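Local coordinates for protein yncA (Salmonella typhimurium, PDB 3DR8) that probably transfers the acetyl group of acetyl coenzyme A to an acceptor amine, as an N-acetyltransferase of the GNAT family, at residues H86-H91 against K102-L107; G115-V120 against Q162-E167. All coordinates share one frame; numbering follows the deposited sequence. Where two conformers were deposited one is given.

Contact 1: H86-H91 against K102-L107. With ACO (acetyl coenzyme *a), chain H.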
ATOM      1  N   HIS A  86      -6.593  -7.601   4.992  1.00 16.55           N
ATOM      2  CA  HIS A  86      -7.940  -8.149   5.093  1.00 17.25           C
ATOM      3  C   HIS A  86      -9.013  -7.075   5.224  1.00 17.39           C
ATOM      4  O   HIS A  86      -8.740  -5.881   5.453  1.00 16.50           O
ATOM      5  CB  HIS A  86      -8.022  -9.093   6.298  1.00 16.60           C
ATOM      6  CG  HIS A  86      -7.778  -8.389   7.592  1.00 16.79           C
ATOM      7  ND1 HIS A  86      -8.800  -7.854   8.342  1.00 18.92           N
ATOM      8  CD2 HIS A  86      -6.628  -8.027   8.204  1.00 13.79           C
ATOM      9  CE1 HIS A  86      -8.293  -7.241   9.397  1.00 15.07           C
ATOM     10  NE2 HIS A  86      -6.977  -7.331   9.335  1.00 20.04           N
ATOM     11  N   SER A  87     -10.252  -7.514   5.093  1.00 17.60           N
ATOM     12  CA  SER A  87     -11.353  -6.619   5.336  1.00 19.49           C
ATOM     13  C   SER A  87     -12.552  -7.381   5.909  1.00 19.38           C
ATOM     14  O   SER A  87     -12.718  -8.579   5.664  1.00 18.05           O
ATOM     15  CB  SER A  87     -11.715  -5.905   4.039  1.00 20.27           C
ATOM     16  OG  SER A  87     -12.061  -6.834   3.043  1.00 25.86           O
ATOM     17  N   VAL A  88     -13.378  -6.656   6.666  1.00 18.33           N
ATOM     18  CA  VAL A  88     -14.528  -7.226   7.307  1.00 18.83           C
ATOM     19  C   VAL A  88     -15.630  -6.215   7.072  1.00 18.63           C
ATOM     20  O   VAL A  88     -15.441  -5.058   7.402  1.00 17.83           O
ATOM     21  CB  VAL A  88     -14.321  -7.404   8.861  1.00 19.15           C
ATOM     22  CG1 VAL A  88     -15.577  -8.071   9.531  1.00 19.62           C
ATOM     23  CG2 VAL A  88     -13.066  -8.212   9.194  1.00 21.23           C
ATOM     24  N   TYR A  89     -16.767  -6.629   6.496  1.00 18.61           N
ATOM     25  CA  TYR A  89     -17.941  -5.731   6.410  1.00 18.77           C
ATOM     26  C   TYR A  89     -19.228  -6.406   6.837  1.00 18.07           C
ATOM     27  O   TYR A  89     -19.675  -7.377   6.219  1.00 17.13           O
ATOM     28  CB  TYR A  89     -18.159  -5.150   5.012  1.00 20.24           C
ATOM     29  CG  TYR A  89     -16.977  -4.474   4.451  1.00 23.99           C
ATOM     30  CD1 TYR A  89     -16.746  -3.115   4.676  1.00 25.08           C
ATOM     31  CD2 TYR A  89     -16.068  -5.194   3.690  1.00 27.40           C
ATOM     32  CE1 TYR A  89     -15.606  -2.491   4.162  1.00 27.25           C
ATOM     33  CE2 TYR A  89     -14.945  -4.595   3.174  1.00 29.10           C
ATOM     34  CZ  TYR A  89     -14.717  -3.260   3.405  1.00 27.27           C
ATOM     35  OH  TYR A  89     -13.582  -2.728   2.836  1.00 29.96           O
ATOM     36  N   VAL A  90     -19.847  -5.846   7.868  1.00 17.00           N
ATOM     37  CA  VAL A  90     -21.107  -6.368   8.370  1.00 16.19           C
ATOM     38  C   VAL A  90     -22.235  -5.463   7.839  1.00 16.73           C
ATOM     39  O   VAL A  90     -22.116  -4.221   7.838  1.00 15.75           O
ATOM     40  CB  VAL A  90     -21.085  -6.440   9.913  1.00 16.34           C
ATOM     41  CG1 VAL A  90     -22.450  -6.848  10.454  1.00 16.01           C
ATOM     42  CG2 VAL A  90     -19.965  -7.389  10.392  1.00 15.30           C
ATOM     43  N   HIS A  91     -23.300  -6.096   7.341  1.00 16.06           N
ATOM     44  CA  HIS A  91     -24.500  -5.411   6.887  1.00 16.56           C
ATOM     45  C   HIS A  91     -24.936  -4.416   7.958  1.00 17.24           C
ATOM     46  O   HIS A  91     -25.006  -4.780   9.140  1.00 17.29           O
ATOM     47  CB  HIS A  91     -25.604  -6.446   6.646  1.00 17.08           C
ATOM     48  CG  HIS A  91     -26.847  -5.890   6.012  1.00 18.82           C
ATOM     49  ND1 HIS A  91     -27.699  -5.026   6.662  1.00 21.97           N
ATOM     50  CD2 HIS A  91     -27.387  -6.097   4.789  1.00 21.82           C
ATOM     51  CE1 HIS A  91     -28.697  -4.702   5.861  1.00 22.89           C
ATOM     52  NE2 HIS A  91     -28.543  -5.357   4.725  1.00 21.61           N
ATOM     53  N   LYS A 102     -16.791 -12.521  15.215  1.00 16.76           N
ATOM     54  CA  LYS A 102     -16.909 -13.900  14.730  1.00 17.20           C
ATOM     55  C   LYS A 102     -16.232 -14.060  13.362  1.00 17.28           C
ATOM     56  O   LYS A 102     -15.430 -14.990  13.179  1.00 17.53           O
ATOM     57  CB  LYS A 102     -18.351 -14.360  14.719  1.00 16.93           C
ATOM     58  CG  LYS A 102     -18.930 -14.522  16.128  1.00 18.37           C
ATOM     59  CD  LYS A 102     -18.687 -15.906  16.711  1.00 22.00           C
ATOM     60  CE  LYS A 102     -19.558 -16.099  17.953  1.00 22.07           C
ATOM     61  NZ  LYS A 102     -20.037 -17.508  18.073  1.00 28.71           N
ATOM     62  N   LEU A 103     -16.520 -13.148  12.430  1.00 15.96           N
ATOM     63  CA  LEU A 103     -15.847 -13.167  11.104  1.00 16.55           C
ATOM     64  C   LEU A 103     -14.337 -13.012  11.164  1.00 16.28           C
ATOM     65  O   LEU A 103     -13.617 -13.770  10.507  1.00 17.22           O
ATOM     66  CB  LEU A 103     -16.416 -12.116  10.154  1.00 16.93           C
ATOM     67  CG  LEU A 103     -17.799 -12.353   9.617  1.00 16.47           C
ATOM     68  CD1 LEU A 103     -18.409 -10.987   9.320  1.00 16.71           C
ATOM     69  CD2 LEU A 103     -17.772 -13.288   8.370  1.00 15.24           C
ATOM     70  N   LEU A 104     -13.844 -12.048  11.939  1.00 16.49           N
ATOM     71  CA  LEU A 104     -12.398 -11.808  11.992  1.00 16.21           C
ATOM     72  C   LEU A 104     -11.634 -12.930  12.683  1.00 15.87           C
ATOM     73  O   LEU A 104     -10.551 -13.309  12.203  1.00 15.59           O
ATOM     74  CB  LEU A 104     -12.050 -10.415  12.582  1.00 16.97           C
ATOM     75  CG  LEU A 104     -10.563  -9.960  12.591  1.00 17.36           C
ATOM     76  CD1 LEU A 104      -9.914  -9.975  11.180  1.00 17.01           C
ATOM     77  CD2 LEU A 104     -10.416  -8.567  13.286  1.00 17.27           C
ATOM     78  N   SER A 105     -12.182 -13.435  13.803  0.50 15.41           N
ATOM     79  CA  SER A 105     -11.626 -14.593  14.507  0.50 14.91           C
ATOM     80  C   SER A 105     -11.365 -15.743  13.523  0.50 15.04           C
ATOM     81  O   SER A 105     -10.255 -16.250  13.438  0.50 14.50           O
ATOM     82  CB  SER A 105     -12.568 -15.042  15.629  0.50 14.66           C
ATOM     83  OG  SER A 105     -12.049 -16.132  16.375  0.50 13.16           O
ATOM     84  N   ARG A 106     -12.390 -16.093  12.753  1.00 15.09           N
ATOM     85  CA  ARG A 106     -12.312 -17.153  11.751  1.00 15.36           C
ATOM     86  C   ARG A 106     -11.327 -16.809  10.615  1.00 15.87           C
ATOM     87  O   ARG A 106     -10.589 -17.674  10.129  1.00 16.32           O
ATOM     88  CB  ARG A 106     -13.706 -17.435  11.184  1.00 16.15           C
ATOM     89  CG  ARG A 106     -13.751 -18.408  10.016  1.00 15.60           C
ATOM     90  CD  ARG A 106     -13.295 -19.834  10.401  1.00 19.72           C
ATOM     91  NE  ARG A 106     -13.403 -20.686   9.219  1.00 20.73           N
ATOM     92  CZ  ARG A 106     -14.526 -21.255   8.805  1.00 18.15           C
ATOM     93  NH1 ARG A 106     -15.654 -21.116   9.491  1.00 17.22           N
ATOM     94  NH2 ARG A 106     -14.515 -21.957   7.686  1.00 22.84           N
ATOM     95  N   LEU A 107     -11.295 -15.542  10.211  1.00 15.66           N
ATOM     96  CA  LEU A 107     -10.363 -15.120   9.177  1.00 16.28           C
ATOM     97  C   LEU A 107      -8.909 -15.314   9.613  1.00 14.87           C
ATOM     98  O   LEU A 107      -8.076 -15.737   8.834  1.00 14.77           O
ATOM     99  CB  LEU A 107     -10.649 -13.682   8.766  1.00 15.94           C
ATOM    100  CG  LEU A 107     -10.129 -13.278   7.384  1.00 17.79           C
ATOM    101  CD1 LEU A 107     -10.831 -14.004   6.240  1.00 14.63           C
ATOM    102  CD2 LEU A 107     -10.260 -11.776   7.256  1.00 16.01           C
TER
HETATM  103  N1A ACO H1423     -17.043   2.871  19.458  1.00 39.26           N
HETATM  104  C2A ACO H1423     -16.096   2.085  20.009  1.00 40.46           C
HETATM  105  N3A ACO H1423     -16.230   0.740  19.993  1.00 39.88           N
HETATM  106  C4A ACO H1423     -17.316   0.158  19.423  1.00 38.44           C
HETATM  107  C5A ACO H1423     -18.291   0.940  18.852  1.00 39.15           C
HETATM  108  C6A ACO H1423     -18.141   2.312  18.869  1.00 39.65           C
HETATM  109  N6A ACO H1423     -19.124   3.055  18.299  1.00 39.62           N
HETATM  110  N7A ACO H1423     -19.250   0.131  18.366  1.00 40.03           N
HETATM  111  C8A ACO H1423     -18.875  -1.145  18.616  1.00 39.50           C
HETATM  112  N9A ACO H1423     -17.710  -1.108  19.277  1.00 39.00           N
HETATM  113  C1B ACO H1423     -16.916  -2.278  19.707  1.00 37.95           C
HETATM  114  C2B ACO H1423     -17.647  -3.381  20.452  1.00 36.60           C
HETATM  115  O2B ACO H1423     -17.835  -3.042  21.844  1.00 37.79           O
HETATM  116  C3B ACO H1423     -16.671  -4.531  20.196  1.00 34.90           C
HETATM  117  O3B ACO H1423     -15.595  -4.535  21.134  1.00 34.51           O
HETATM  118  P3B ACO H1423     -14.979  -5.955  21.609  1.00 35.35           P
HETATM  119  O7A ACO H1423     -14.659  -6.762  20.354  1.00 35.50           O
HETATM  120  O8A ACO H1423     -16.145  -6.551  22.370  1.00 36.77           O
HETATM  121  O9A ACO H1423     -13.819  -5.571  22.484  1.00 35.43           O
HETATM  122  C4B ACO H1423     -16.054  -4.238  18.830  1.00 34.07           C
HETATM  123  O4B ACO H1423     -16.427  -2.904  18.515  1.00 32.92           O
HETATM  124  C5B ACO H1423     -16.498  -5.185  17.712  1.00 31.17           C
HETATM  125  O5B ACO H1423     -17.899  -5.393  17.815  1.00 30.10           O
HETATM  126  P1A ACO H1423     -18.728  -6.317  16.809  1.00 25.70           P
HETATM  127  O1A ACO H1423     -20.190  -6.133  17.160  1.00 25.68           O
HETATM  128  O2A ACO H1423     -18.115  -7.690  16.644  1.00 22.51           O
HETATM  129  O3A ACO H1423     -18.484  -5.491  15.440  1.00 25.57           O
HETATM  130  P2A ACO H1423     -19.445  -5.412  14.171  1.00 21.80           P
HETATM  131  O4A ACO H1423     -20.227  -4.131  14.235  1.00 21.38           O
HETATM  132  O5A ACO H1423     -20.151  -6.697  13.816  1.00 22.85           O
HETATM  133  O6A ACO H1423     -18.276  -5.268  13.058  1.00 23.75           O
HETATM  134  CBP ACO H1423     -17.186  -3.591  11.746  1.00 18.10           C
HETATM  135  CCP ACO H1423     -17.294  -4.231  13.114  1.00 17.97           C
HETATM  136  CDP ACO H1423     -16.252  -2.393  11.846  1.00 16.55           C
HETATM  137  CEP ACO H1423     -16.570  -4.626  10.810  1.00 19.86           C
HETATM  138  CAP ACO H1423     -18.606  -3.207  11.270  1.00 16.91           C
HETATM  139  OAP ACO H1423     -19.293  -2.259  12.140  1.00 19.47           O
HETATM  140  C9P ACO H1423     -18.721  -2.622   9.882  1.00 14.51           C
HETATM  141  O9P ACO H1423     -19.072  -3.303   8.937  1.00 13.90           O
HETATM  142  N8P ACO H1423     -18.514  -1.300   9.733  1.00 12.90           N
HETATM  143  C7P ACO H1423     -18.597  -0.512   8.506  1.00 13.96           C
HETATM  144  C6P ACO H1423     -17.489  -0.943   7.506  1.00 15.39           C
HETATM  145  C5P ACO H1423     -16.103  -0.978   8.194  1.00 16.93           C
HETATM  146  O5P ACO H1423     -15.648  -0.013   8.839  1.00 15.90           O
HETATM  147  N4P ACO H1423     -15.390  -2.102   8.059  1.00 15.07           N
HETATM  148  C3P ACO H1423     -14.057  -2.331   8.650  1.00 15.45           C
HETATM  149  C2P ACO H1423     -13.018  -1.583   7.809  1.00 14.83           C
HETATM  150  S1P ACO H1423     -11.354  -1.790   8.395  1.00 17.20           S
HETATM  151  C   ACO H1423     -11.001  -3.532   8.369  1.00 16.62           C
HETATM  152  O   ACO H1423     -11.775  -4.108   7.307  1.00 15.94           O
HETATM  153  CH3 ACO H1423      -9.504  -3.855   8.256  1.00 15.97           C
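Val88 and His86 of strand 83-90 meet Leu103, Leu104 and Leu107 of helix 99-113 in the beta-alpha unit that supplies much of the acetyl coenzyme A site of the GNAT fold. The axes of the two short segments approach to 9.1 Å and run at 155°, nearly antiparallel, as expected where a helix returns over the strand it follows.

Apolar packing carries the contact, and no hydrogen bond crosses it. The two methyls of Val88 divide the helix between them: CG1, anti to the backbone N (chi1 -178°), meets Leu103 CD1, while CG2 lies 4.1 Å from Leu104 CD1. Leu103 CD1 also touches Val90 CG2, so one methyl bridges two alternate residues of the strand. Leu57 of strand 56-61 and Ala69 of strand 64-73 add to the packing of Leu103.

Around His86 the helix supplies two methyls. Leu107 CD2 sits 3.6 Å from His86 CB. The Leu104 side chain runs at about a right angle to that of His86, and its CD1 comes obliquely to the imidazole, 3.6 Å from His86 CE1. His86 ND1 is buried here without a polar partner in the model.

The backbone of Val88 and Val90 turns polar groups to the cofactor. Val90 N donates to the pantetheine carbonyl O9P of acetyl coenzyme A at 2.9 Å, and Val88 O receives a weak bond from its N4P. Gly96, Gly98, Gly100 and Arg101 offer backbone N-H groups to the same ligand. At the thioester, Val88 N donates to the acetyl oxygen O at 3.1 Å, with an N-H...O angle of 149°.

Contact 2: G115-V120 against Q162-E167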
ATOM      1  N   GLY A 115      -0.745 -20.157   5.626  1.00 18.56           N
ATOM      2  CA  GLY A 115       0.683 -20.003   5.789  1.00 18.12           C
ATOM      3  C   GLY A 115       1.178 -18.565   5.899  1.00 18.29           C
ATOM      4  O   GLY A 115       2.404 -18.324   5.821  1.00 18.25           O
ATOM      5  N   LYS A 116       0.258 -17.617   6.100  1.00 16.26           N
ATOM      6  CA  LYS A 116       0.615 -16.199   6.139  1.00 16.33           C
ATOM      7  C   LYS A 116       1.331 -15.805   7.465  1.00 16.48           C
ATOM      8  O   LYS A 116       1.128 -16.422   8.495  1.00 17.11           O
ATOM      9  CB  LYS A 116      -0.627 -15.322   5.899  1.00 16.47           C
ATOM     10  CG  LYS A 116      -1.354 -15.561   4.545  1.00 13.13           C
ATOM     11  CD  LYS A 116      -0.383 -15.356   3.362  1.00 13.27           C
ATOM     12  CE  LYS A 116      -1.011 -15.799   2.062  1.00 11.85           C
ATOM     13  NZ  LYS A 116      -0.088 -15.467   0.939  1.00 12.73           N
ATOM     14  N   HIS A 117       2.157 -14.758   7.414  1.00 17.28           N
ATOM     15  CA  HIS A 117       2.944 -14.321   8.573  1.00 16.19           C
ATOM     16  C   HIS A 117       2.332 -13.091   9.252  1.00 16.03           C
ATOM     17  O   HIS A 117       2.406 -12.942  10.487  1.00 15.45           O
ATOM     18  CB  HIS A 117       4.382 -14.034   8.137  1.00 16.57           C
ATOM     19  CG  HIS A 117       5.308 -13.699   9.262  1.00 15.50           C
ATOM     20  ND1 HIS A 117       5.616 -14.594  10.265  1.00 17.84           N
ATOM     21  CD2 HIS A 117       6.013 -12.575   9.534  1.00 18.09           C
ATOM     22  CE1 HIS A 117       6.467 -14.038  11.108  1.00 15.87           C
ATOM     23  NE2 HIS A 117       6.711 -12.810  10.696  1.00 15.94           N
ATOM     24  N   VAL A 118       1.760 -12.197   8.445  1.00 15.38           N
ATOM     25  CA  VAL A 118       1.235 -10.930   8.957  1.00 15.08           C
ATOM     26  C   VAL A 118      -0.102 -10.634   8.298  1.00 15.01           C
ATOM     27  O   VAL A 118      -0.276 -10.847   7.091  1.00 14.56           O
ATOM     28  CB  VAL A 118       2.239  -9.710   8.792  1.00 15.22           C
ATOM     29  CG1 VAL A 118       1.606  -8.378   9.328  1.00 13.84           C
ATOM     30  CG2 VAL A 118       3.542  -9.949   9.550  1.00 15.40           C
HETATM   31  N   MSE A 119      -1.043 -10.184   9.107  1.00 15.14           N
HETATM   32  CA  MSE A 119      -2.268  -9.528   8.630  1.00 15.76           C
HETATM   33  C   MSE A 119      -2.195  -8.026   8.889  1.00 15.31           C
HETATM   34  O   MSE A 119      -1.884  -7.597   9.994  1.00 15.63           O
HETATM   35  CB  MSE A 119      -3.484 -10.080   9.373  1.00 15.38           C
HETATM   36  CG  MSE A 119      -3.665 -11.563   9.182  1.00 16.80           C
HETATM   37 SE   MSE A 119      -5.174 -12.285  10.151  1.00 19.07          SE
HETATM   38  CE  MSE A 119      -6.656 -11.618   9.106  1.00 15.11           C
ATOM     39  N   VAL A 120      -2.517  -7.250   7.872  1.00 15.70           N
ATOM     40  CA  VAL A 120      -2.507  -5.796   7.931  1.00 15.00           C
ATOM     41  C   VAL A 120      -3.932  -5.272   7.807  1.00 15.15           C
ATOM     42  O   VAL A 120      -4.637  -5.594   6.832  1.00 14.69           O
ATOM     43  CB  VAL A 120      -1.590  -5.156   6.832  1.00 14.80           C
ATOM     44  CG1 VAL A 120      -1.796  -3.620   6.745  1.00 13.09           C
ATOM     45  CG2 VAL A 120      -0.047  -5.548   7.062  1.00 13.49           C
ATOM     46  N   GLN A 162      -1.639  -4.373  12.808  1.00 17.20           N
ATOM     47  CA  GLN A 162      -1.216  -5.630  12.269  1.00 16.47           C
ATOM     48  C   GLN A 162      -1.211  -6.722  13.363  1.00 16.41           C
ATOM     49  O   GLN A 162      -1.162  -6.433  14.575  1.00 15.42           O
ATOM     50  CB  GLN A 162       0.136  -5.487  11.552  1.00 17.32           C
ATOM     51  CG  GLN A 162       1.325  -5.259  12.466  1.00 16.80           C
ATOM     52  CD  GLN A 162       2.575  -4.916  11.676  1.00 17.36           C
ATOM     53  OE1 GLN A 162       2.701  -3.791  11.161  1.00 16.52           O
ATOM     54  NE2 GLN A 162       3.519  -5.869  11.589  1.00 16.18           N
ATOM     55  N   LEU A 163      -1.260  -7.956  12.894  1.00 15.17           N
ATOM     56  CA  LEU A 163      -1.150  -9.130  13.730  1.00 15.89           C
ATOM     57  C   LEU A 163      -0.159 -10.067  13.078  1.00 15.27           C
ATOM     58  O   LEU A 163      -0.367 -10.509  11.937  1.00 14.56           O
ATOM     59  CB  LEU A 163      -2.497  -9.831  13.910  1.00 16.38           C
ATOM     60  CG  LEU A 163      -2.470 -11.166  14.656  1.00 17.50           C
ATOM     61  CD1 LEU A 163      -1.961 -11.011  16.113  1.00 17.13           C
ATOM     62  CD2 LEU A 163      -3.814 -11.779  14.604  1.00 17.00           C
ATOM     63  N   GLN A 164       0.888 -10.396  13.828  1.00 13.85           N
ATOM     64  CA  GLN A 164       1.884 -11.360  13.375  1.00 15.39           C
ATOM     65  C   GLN A 164       1.413 -12.756  13.799  1.00 15.55           C
ATOM     66  O   GLN A 164       1.097 -12.993  14.962  1.00 16.45           O
ATOM     67  CB  GLN A 164       3.249 -11.054  13.970  1.00 14.65           C
ATOM     68  CG  GLN A 164       4.408 -11.846  13.273  1.00 15.70           C
ATOM     69  CD  GLN A 164       5.751 -11.423  13.782  1.00 16.79           C
ATOM     70  OE1 GLN A 164       6.130 -10.248  13.690  1.00 16.72           O
ATOM     71  NE2 GLN A 164       6.476 -12.365  14.349  1.00 18.22           N
ATOM     72  N   LEU A 165       1.302 -13.664  12.845  1.00 15.95           N
ATOM     73  CA  LEU A 165       0.582 -14.914  13.073  1.00 15.67           C
ATOM     74  C   LEU A 165       1.476 -16.051  13.597  1.00 16.70           C
ATOM     75  O   LEU A 165       0.968 -17.093  14.025  1.00 15.90           O
ATOM     76  CB  LEU A 165      -0.094 -15.336  11.758  1.00 15.68           C
ATOM     77  CG  LEU A 165      -1.160 -14.362  11.213  1.00 15.78           C
ATOM     78  CD1 LEU A 165      -1.513 -14.741   9.786  1.00 16.42           C
ATOM     79  CD2 LEU A 165      -2.402 -14.391  12.094  1.00 12.28           C
ATOM     80  N   ASP A 166       2.794 -15.860  13.520  1.00 16.21           N
ATOM     81  CA  ASP A 166       3.764 -16.839  14.009  1.00 18.10           C
ATOM     82  C   ASP A 166       5.099 -16.146  14.299  1.00 19.16           C
ATOM     83  O   ASP A 166       5.240 -14.935  14.083  1.00 19.61           O
ATOM     84  CB  ASP A 166       3.982 -17.995  13.020  1.00 17.66           C
ATOM     85  CG  ASP A 166       4.455 -17.518  11.669  1.00 17.50           C
ATOM     86  OD1 ASP A 166       5.629 -17.106  11.505  1.00 16.48           O
ATOM     87  OD2 ASP A 166       3.625 -17.559  10.761  1.00 20.56           O
ATOM     88  N   GLU A 167       6.071 -16.913  14.787  1.00 19.33           N
ATOM     89  CA  GLU A 167       7.386 -16.360  15.043  1.00 20.30           C
ATOM     90  C   GLU A 167       8.424 -17.128  14.267  1.00 19.90           C
ATOM     91  O   GLU A 167       9.556 -17.275  14.711  1.00 19.26           O
ATOM     92  CB  GLU A 167       7.682 -16.337  16.539  1.00 21.16           C
ATOM     93  CG  GLU A 167       7.040 -15.135  17.216  1.00 26.71           C
ATOM     94  CD  GLU A 167       6.338 -15.496  18.505  1.00 34.37           C
ATOM     95  OE1 GLU A 167       5.226 -16.094  18.448  1.00 37.63           O
ATOM     96  OE2 GLU A 167       6.892 -15.159  19.579  1.00 34.05           O
TER
HETATM   97  O   HOH W   1       1.274 -18.491  10.493  1.00 27.16           O
HETATM   98  O   HOH W   2       4.680 -17.426   8.530  1.00 31.32           O
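Met119, a selenomethionine here, and Leu163 form the hydrogen-bonded pair of an antiparallel beta bridge between strands 118-124 and 154-164, part of the GNAT sheet. Met119 N donates to Leu163 O at 2.9 Å, and Leu163 N returns a bond to Met119 O. Val118 with Gln164 and Val120 with Gln162 are the flanking non-hydrogen-bonded pairs. Beyond the bridges the pairing persists: Leu165 N donates to His117 O at 2.7 Å.

The tightly packed part has two centres. In the apolar one, Leu165 CD1 packs on Met119 CG at 3.9 Å and against the backbone oxygen of Lys116, while its other methyl, CD2, approaches Met119 SE. The other is the buried ring of His117. Gln164 CG lies over one face, toward the rim, in a CH-pi contact 3.9 Å from the centroid of the His117 ring. The Gln164 chain reaches there with CG anti to the backbone N (chi1 -167°), and its NE2 bonds Asp166 O, fixing the amide's rotation. His117 NE2 bonds Gln147 of the second subunit, whose Trp155 stacks on the imidazole, so this histidine belongs to the dimer interface.

The looser, watered side is the Asp166 carboxylate, past the end of strand 154-164 and beside the start of 118-124. His117 ND1 donates to Asp166 OD1 at 2.8 Å; the oxygen lies in the ring plane, yet the bond meets the carboxylate from above its own plane. A water links Lys116 O to this carboxylate.

Within the fold, Ile108 and Ala111 of helix 99-113 cover Met119 and Leu165, strand 83-90 flanks strand 118-124 on one side, and strand 140-151 lies beyond 154-164 on the other.

Overall arrangement
From the N terminus the chain passes through strands 5-8, 56-61 and 64-73 before contact 1, which closes a short loop, with ten residues between its segments, that holds much of the cofactor site. Strand 118-124 then completes a beta-alpha-beta unit and opens contact 2, which closes a longer excursion through helix 128-136 and strand 140-151 when strand 154-164 returns. The two contacts follow in series, neither nested nor crossed, with centres about 16 Å apart. They nevertheless touch: Met119 CE lies 3.7 Å from His86 CD2, and approaches Leu104 and Leu107, joining the helix packing of contact 1 to the C-terminal sheet pairing.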